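Local coordinates for protein succinate-semialdehyde dehydrogenase (NAD(P)(+)) (PDB 3RH9) that probably oxidises succinate semialdehyde to succinate with NAD(P)+ as hydride acceptor, as a member of the aldehyde dehydrogenase family, at residues T13-G17 with G18-D22; A61-T65 with N66-I70. All blocks are in the same frame, centred on the assembly; numbering follows the deposited sequence.

In the fold
Both contacts are local and lie on the same side of the chain's centre, contact 1 about 25 Å and contact 2 about 29 Å from it, measured centre to centre. Their own centres are about 22 Å apart; their nearest atoms, about 8 Å apart, do not touch. Helix 48-61 relates them: the 13-22 hairpin rests on it through Ile-16 and Ala-53, and the 61-70 loop begins at its C-terminal end. Contact 1 also borders strand 207-209, an outermost strand of the six-stranded sheet that corresponds to the family's Rossmann-like coenzyme-binding domain. Neither contact reaches the predicted active-site residue Glu-256, whereas contact 2 meets the second subunit.

Contact 1: residues T13-G17 with G18-D22; sequences TGYIG and GRWKD
Ile-16 O accepts two bonds, one from Arg-19 N at 3.0 Å and one from a water that in turn accepts from Arg-19 NH1 at 2.8 Å. The reciprocal bond, Ile-16 N to Arg-19 O at 2.8 Å, completes the pair and closes a beta hairpin with a two-residue loop. Its type I' turn places Gly-17 and Gly-18 at the corner, both with positive phi; at Gly-18 a CB would be jammed against the preceding carbonyl, which calls for glycine.

Beyond the turn the backbone pairing is looser, with a weak bond from Lys-21 N to Gly-14 O, and side chains also join the strands. Tyr-15 presents its edge to the indole of Trp-20, a T-shaped stack with planes at 82° and centroids 5.0 Å apart; Tyr-15 CD2 does the touching, 3.6 Å from Trp-20 CE2. With CG anti to the backbone N (chi1 -169°), the phenol also passes alongside Gly-18 and has Arg-19 O over one face. On the other face of the hairpin, the side chains of Lys-21 and Ile-16 cross at about a right angle, Lys-21 CE touching Ile-16 CG2. At the open end Thr-13 OG1 donates to the anti lone pair of Asp-22 OD1, 2.6 Å away, while Thr-13 CG2 packs against Trp-20 CB.

Tyr-15 OH hydrogen-bonds Asp-198 OD1, just beyond helix 188-197, and Trp-20 NE1 makes a weak bond to OD2 of the same carboxylate. Trp-20 leans on Phe-194 and Ser-195 of that helix, Tyr-15 shares backbone bonds with Leu-209 of strand 207-209, and Ile-16 packs on Ala-53 of helix 48-61.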
ATOM      1  N   THR A  13      -4.244 -19.627  27.112  1.00 21.21           N
ATOM      2  CA  THR A  13      -5.457 -19.650  26.317  1.00 21.48           C
ATOM      3  C   THR A  13      -5.518 -18.329  25.578  1.00 21.53           C
ATOM      4  O   THR A  13      -4.628 -17.488  25.721  1.00 20.37           O
ATOM      5  CB  THR A  13      -6.702 -19.805  27.216  1.00 22.37           C
ATOM      6  OG1 THR A  13      -7.891 -19.673  26.435  1.00 23.45           O
ATOM      7  CG2 THR A  13      -6.716 -18.748  28.306  1.00 21.56           C
ATOM      8  N   GLY A  14      -6.566 -18.143  24.788  1.00 22.04           N
ATOM      9  CA  GLY A  14      -6.719 -16.918  24.029  1.00 21.32           C
ATOM     10  C   GLY A  14      -7.106 -15.728  24.877  1.00 20.24           C
ATOM     11  O   GLY A  14      -7.212 -15.811  26.101  1.00 21.02           O
ATOM     12  N   TYR A  15      -7.314 -14.602  24.217  1.00 18.34           N
ATOM     13  CA  TYR A  15      -7.681 -13.390  24.917  1.00 19.34           C
ATOM     14  C   TYR A  15      -8.647 -12.611  24.069  1.00 19.18           C
ATOM     15  O   TYR A  15      -8.248 -11.933  23.124  1.00 19.34           O
ATOM     16  CB  TYR A  15      -6.453 -12.537  25.194  1.00 20.14           C
ATOM     17  CG  TYR A  15      -6.704 -11.390  26.148  1.00 19.75           C
ATOM     18  CD1 TYR A  15      -7.151 -10.154  25.688  1.00 18.83           C
ATOM     19  CD2 TYR A  15      -6.490 -11.546  27.506  1.00 20.66           C
ATOM     20  CE1 TYR A  15      -7.367  -9.105  26.558  1.00 18.25           C
ATOM     21  CE2 TYR A  15      -6.708 -10.501  28.392  1.00 22.73           C
ATOM     22  CZ  TYR A  15      -7.142  -9.284  27.912  1.00 20.83           C
ATOM     23  OH  TYR A  15      -7.338  -8.260  28.803  1.00 20.48           O
ATOM     24  N   ILE A  16      -9.923 -12.709  24.412  1.00 19.63           N
ATOM     25  CA  ILE A  16     -10.962 -12.065  23.638  1.00 18.40           C
ATOM     26  C   ILE A  16     -11.770 -11.135  24.517  1.00 19.75           C
ATOM     27  O   ILE A  16     -12.318 -11.565  25.544  1.00 19.78           O
ATOM     28  CB  ILE A  16     -11.896 -13.106  23.045  1.00 18.27           C
ATOM     29  CG1 ILE A  16     -11.154 -13.921  21.994  1.00 19.30           C
ATOM     30  CG2 ILE A  16     -13.127 -12.453  22.481  1.00 17.19           C
ATOM     31  CD1 ILE A  16     -11.973 -15.084  21.443  1.00 21.78           C
ATOM     32  N   GLY A  17     -11.835  -9.868  24.111  1.00 18.07           N
ATOM     33  CA  GLY A  17     -12.711  -8.893  24.734  1.00 17.49           C
ATOM     34  C   GLY A  17     -12.480  -8.689  26.218  1.00 19.19           C
ATOM     35  O   GLY A  17     -13.409  -8.383  26.966  1.00 19.49           O
ATOM     36  N   GLY A  18     -11.234  -8.862  26.644  1.00 20.07           N
ATOM     37  CA  GLY A  18     -10.846  -8.595  28.017  1.00 19.05           C
ATOM     38  C   GLY A  18     -10.677  -9.884  28.794  1.00 20.76           C
ATOM     39  O   GLY A  18     -10.074  -9.897  29.863  1.00 20.18           O
ATOM     40  N   ARG A  19     -11.215 -10.969  28.245  1.00 19.97           N
ATOM     41  CA  ARG A  19     -11.256 -12.238  28.941  1.00 19.36           C
ATOM     42  C   ARG A  19     -10.238 -13.204  28.383  1.00 21.02           C
ATOM     43  O   ARG A  19     -10.004 -13.248  27.171  1.00 20.09           O
ATOM     44  CB  ARG A  19     -12.632 -12.884  28.800  1.00 19.04           C
ATOM     45  CG  ARG A  19     -13.778 -12.027  29.235  1.00 20.35           C
ATOM     46  CD  ARG A  19     -15.084 -12.814  29.203  1.00 20.55           C
ATOM     47  NE  ARG A  19     -16.147 -11.994  29.754  1.00 23.62           N
ATOM     48  CZ  ARG A  19     -16.709 -10.974  29.106  1.00 25.61           C
ATOM     49  NH1 ARG A  19     -16.309 -10.672  27.869  1.00 25.18           N
ATOM     50  NH2 ARG A  19     -17.667 -10.254  29.690  1.00 21.91           N
ATOM     51  N   TRP A  20      -9.657 -13.997  29.277  1.00 20.92           N
ATOM     52  CA  TRP A  20      -8.904 -15.166  28.871  1.00 20.47           C
ATOM     53  C   TRP A  20      -9.890 -16.290  28.603  1.00 21.09           C
ATOM     54  O   TRP A  20     -10.449 -16.854  29.535  1.00 23.22           O
ATOM     55  CB  TRP A  20      -7.951 -15.586  29.979  1.00 19.85           C
ATOM     56  CG  TRP A  20      -6.890 -14.589  30.292  1.00 21.00           C
ATOM     57  CD1 TRP A  20      -6.903 -13.669  31.296  1.00 21.10           C
ATOM     58  CD2 TRP A  20      -5.641 -14.420  29.610  1.00 21.93           C
ATOM     59  NE1 TRP A  20      -5.745 -12.933  31.283  1.00 22.09           N
ATOM     60  CE2 TRP A  20      -4.950 -13.373  30.259  1.00 22.68           C
ATOM     61  CE3 TRP A  20      -5.038 -15.053  28.519  1.00 21.15           C
ATOM     62  CZ2 TRP A  20      -3.684 -12.944  29.852  1.00 22.13           C
ATOM     63  CZ3 TRP A  20      -3.788 -14.623  28.115  1.00 21.24           C
ATOM     64  CH2 TRP A  20      -3.124 -13.576  28.781  1.00 21.55           C
ATOM     65  N   LYS A  21     -10.120 -16.620  27.340  1.00 21.16           N
ATOM     66  CA  LYS A  21     -11.013 -17.734  27.032  1.00 23.08           C
ATOM     67  C   LYS A  21     -10.685 -18.430  25.707  1.00 26.51           C
ATOM     68  O   LYS A  21      -9.759 -18.023  24.975  1.00 25.80           O
ATOM     69  CB  LYS A  21     -12.486 -17.293  27.061  1.00 23.70           C
ATOM     70  CG  LYS A  21     -12.896 -16.346  25.942  1.00 23.10           C
ATOM     71  CD  LYS A  21     -14.424 -16.127  25.867  1.00 23.62           C
ATOM     72  CE  LYS A  21     -14.772 -15.459  24.518  1.00 27.49           C
ATOM     73  NZ  LYS A  21     -16.169 -15.654  24.007  1.00 24.65           N
ATOM     74  N   ASP A  22     -11.441 -19.488  25.414  1.00 24.80           N
ATOM     75  CA  ASP A  22     -11.279 -20.231  24.175  1.00 24.91           C
ATOM     76  C   ASP A  22     -12.356 -21.306  24.086  1.00 24.38           C
ATOM     77  O   ASP A  22     -12.994 -21.614  25.081  1.00 26.99           O
ATOM     78  CB  ASP A  22      -9.871 -20.834  24.082  1.00 23.36           C
ATOM     79  CG  ASP A  22      -9.700 -22.072  24.937  1.00 23.34           C
ATOM     80  OD1 ASP A  22      -9.006 -21.978  25.961  1.00 25.03           O
ATOM     81  OD2 ASP A  22     -10.245 -23.141  24.590  1.00 23.22           O
TER
HETATM   82  O   HOH W   1     -14.960 -12.066  25.782  1.00 22.98           O

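Contact 2: residues A61-T65 with N66-I70; sequences ALRLT and NPWPI
The guanidinium of Arg-63 lies nearly flat on one face of the Trp-68 indole, with the planes at 24°, while Ala-61 O meets the edge of that indole in its plane. Seen from the arginine, Trp-68 CZ2 sits over the centre of one guanidinium face, and Asn-66 O lies at the guanidinium edge. These groups belong to the irregular connection between helices 48-61 and 70-86, in which Pro-69 takes the N-cap position of the second helix.

The stack is an off-centre cation-pi pair: Arg-63 CZ is 3.9 Å from the centroid of the six-membered ring of Trp-68, and its closest ring atom is Trp-68 CZ2 at 3.4 Å. Arg-63 NH2 reaches the far rim, 3.4 Å from Trp-68 CH2. With CG anti to the carbonyl carbon (chi1 -61°) and the chain extended from CG to NE, the arginine runs past Asn-66 before its end reaches the indole, and Asn-66 OD1 rests 3.6 Å from Arg-63 CB.

The indole N-H helps to set the ring's rotation: Trp-68 NE1 donates to Ala-61 O over 3.3 Å at 175°, almost straight. A leucine in place of Trp-68 would probably leave Ala-61 O without this donor and the guanidinium without its flat platform, setting the arginine's end free to turn.

Outside the loop, Trp-68 meets the Trp-76 ring edge-to-face and its carbonyl O accepts a hydrogen bond from Arg-73 NE, while Leu-64 and Thr-65 pack on Arg-436 and Arg-430 of the second subunit. Within the loop, a CA-H...O contact accompanies the turn, Pro-67 CA lying 3.3 Å from Arg-63 O.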
ATOM      1  N   ALA A  61     -14.798  -2.308  20.115  1.00 16.27           N
ATOM      2  CA  ALA A  61     -13.893  -1.323  20.690  1.00 16.39           C
ATOM      3  C   ALA A  61     -13.596  -0.198  19.711  1.00 16.79           C
ATOM      4  O   ALA A  61     -13.042   0.831  20.104  1.00 18.21           O
ATOM      5  CB  ALA A  61     -12.595  -1.979  21.147  1.00 14.86           C
ATOM      6  N   LEU A  62     -13.958  -0.395  18.442  1.00 16.90           N
ATOM      7  CA  LEU A  62     -13.683   0.604  17.403  1.00 16.56           C
ATOM      8  C   LEU A  62     -14.557   1.812  17.603  1.00 17.43           C
ATOM      9  O   LEU A  62     -15.775   1.712  17.531  1.00 19.54           O
ATOM     10  CB  LEU A  62     -13.958   0.054  16.008  1.00 15.34           C
ATOM     11  CG  LEU A  62     -13.587   1.047  14.901  1.00 15.29           C
ATOM     12  CD1 LEU A  62     -12.081   1.207  14.854  1.00 13.21           C
ATOM     13  CD2 LEU A  62     -14.127   0.602  13.544  1.00 14.30           C
ATOM     14  N   ARG A  63     -13.962   2.966  17.840  1.00 17.07           N
ATOM     15  CA  ARG A  63     -14.805   4.130  18.044  1.00 18.96           C
ATOM     16  C   ARG A  63     -14.533   5.209  17.013  1.00 19.63           C
ATOM     17  O   ARG A  63     -13.616   6.021  17.161  1.00 18.42           O
ATOM     18  CB  ARG A  63     -14.650   4.649  19.456  1.00 20.04           C
ATOM     19  CG  ARG A  63     -15.056   3.642  20.469  1.00 19.12           C
ATOM     20  CD  ARG A  63     -15.401   4.355  21.703  1.00 20.85           C
ATOM     21  NE  ARG A  63     -15.716   3.455  22.794  1.00 22.09           N
ATOM     22  CZ  ARG A  63     -15.753   3.868  24.053  1.00 23.17           C
ATOM     23  NH1 ARG A  63     -15.487   5.149  24.320  1.00 20.51           N
ATOM     24  NH2 ARG A  63     -16.038   3.012  25.033  1.00 21.69           N
ATOM     25  N   LEU A  64     -15.332   5.187  15.948  1.00 19.14           N
ATOM     26  CA  LEU A  64     -15.111   6.086  14.832  1.00 17.89           C
ATOM     27  C   LEU A  64     -15.600   7.464  15.222  1.00 17.97           C
ATOM     28  O   LEU A  64     -14.841   8.432  15.263  1.00 17.41           O
ATOM     29  CB  LEU A  64     -15.803   5.563  13.567  1.00 14.70           C
ATOM     30  CG  LEU A  64     -15.059   4.362  12.951  1.00 14.81           C
ATOM     31  CD1 LEU A  64     -15.595   3.965  11.574  1.00 11.15           C
ATOM     32  CD2 LEU A  64     -13.545   4.641  12.889  1.00 13.54           C
ATOM     33  N   THR A  65     -16.868   7.518  15.581  1.00 20.56           N
ATOM     34  CA  THR A  65     -17.553   8.774  15.833  1.00 20.10           C
ATOM     35  C   THR A  65     -17.186   9.463  17.166  1.00 20.86           C
ATOM     36  O   THR A  65     -17.198  10.693  17.246  1.00 21.25           O
ATOM     37  CB  THR A  65     -19.056   8.568  15.706  1.00 17.30           C
ATOM     38  OG1 THR A  65     -19.701   9.793  16.016  1.00 21.55           O
ATOM     39  CG2 THR A  65     -19.526   7.498  16.645  1.00 17.64           C
ATOM     40  N   ASN A  66     -16.847   8.674  18.188  1.00 20.51           N
ATOM     41  CA  ASN A  66     -16.353   9.186  19.479  1.00 19.92           C
ATOM     42  C   ASN A  66     -14.989   8.588  19.852  1.00 21.32           C
ATOM     43  O   ASN A  66     -14.887   7.786  20.793  1.00 19.11           O
ATOM     44  CB  ASN A  66     -17.350   8.870  20.597  1.00 21.93           C
ATOM     45  CG  ASN A  66     -17.831   7.417  20.559  1.00 24.87           C
ATOM     46  OD1 ASN A  66     -17.600   6.687  19.578  1.00 24.59           O
ATOM     47  ND2 ASN A  66     -18.512   6.992  21.622  1.00 24.92           N
ATOM     48  N   PRO A  67     -13.931   8.977  19.114  1.00 22.56           N
ATOM     49  CA  PRO A  67     -12.605   8.344  19.234  1.00 19.60           C
ATOM     50  C   PRO A  67     -12.010   8.414  20.645  1.00 18.95           C
ATOM     51  O   PRO A  67     -12.347   9.308  21.428  1.00 17.88           O
ATOM     52  CB  PRO A  67     -11.752   9.151  18.250  1.00 16.64           C
ATOM     53  CG  PRO A  67     -12.517  10.447  18.078  1.00 18.34           C
ATOM     54  CD  PRO A  67     -13.933  10.024  18.078  1.00 18.25           C
ATOM     55  N   TRP A  68     -11.150   7.451  20.965  1.00 19.94           N
ATOM     56  CA  TRP A  68     -10.358   7.482  22.198  1.00 19.33           C
ATOM     57  C   TRP A  68      -9.386   8.638  22.104  1.00 17.24           C
ATOM     58  O   TRP A  68      -8.616   8.705  21.161  1.00 18.59           O
ATOM     59  CB  TRP A  68      -9.571   6.173  22.364  1.00 18.95           C
ATOM     60  CG  TRP A  68     -10.448   4.967  22.463  1.00 20.16           C
ATOM     61  CD1 TRP A  68     -10.802   4.115  21.450  1.00 21.04           C
ATOM     62  CD2 TRP A  68     -11.113   4.493  23.639  1.00 20.62           C
ATOM     63  NE1 TRP A  68     -11.643   3.137  21.928  1.00 20.29           N
ATOM     64  CE2 TRP A  68     -11.854   3.351  23.268  1.00 19.71           C
ATOM     65  CE3 TRP A  68     -11.166   4.935  24.970  1.00 19.89           C
ATOM     66  CZ2 TRP A  68     -12.623   2.638  24.181  1.00 18.94           C
ATOM     67  CZ3 TRP A  68     -11.925   4.224  25.872  1.00 18.21           C
ATOM     68  CH2 TRP A  68     -12.640   3.086  25.476  1.00 19.34           C
ATOM     69  N   PRO A  69      -9.400   9.540  23.084  1.00 17.07           N
ATOM     70  CA  PRO A  69      -8.636  10.787  22.937  1.00 17.51           C
ATOM     71  C   PRO A  69      -7.146  10.507  22.821  1.00 18.35           C
ATOM     72  O   PRO A  69      -6.666   9.559  23.449  1.00 18.47           O
ATOM     73  CB  PRO A  69      -8.932  11.543  24.243  1.00 18.27           C
ATOM     74  CG  PRO A  69     -10.101  10.826  24.872  1.00 17.57           C
ATOM     75  CD  PRO A  69      -9.982   9.404  24.428  1.00 18.22           C
ATOM     76  N   ILE A  70      -6.428  11.327  22.052  1.00 19.01           N
ATOM     77  CA  ILE A  70      -5.008  11.090  21.774  1.00 17.12           C
ATOM     78  C   ILE A  70      -4.137  10.911  23.022  1.00 18.71           C
ATOM     79  O   ILE A  70      -3.144  10.191  22.976  1.00 18.28           O
ATOM     80  CB  ILE A  70      -4.407  12.191  20.896  1.00 17.62           C
ATOM     81  CG1 ILE A  70      -3.004  11.799  20.437  1.00 17.62           C
ATOM     82  CG2 ILE A  70      -4.340  13.491  21.648  1.00 18.89           C
ATOM     83  CD1 ILE A  70      -2.591  12.435  19.126  1.00 18.51           C
TER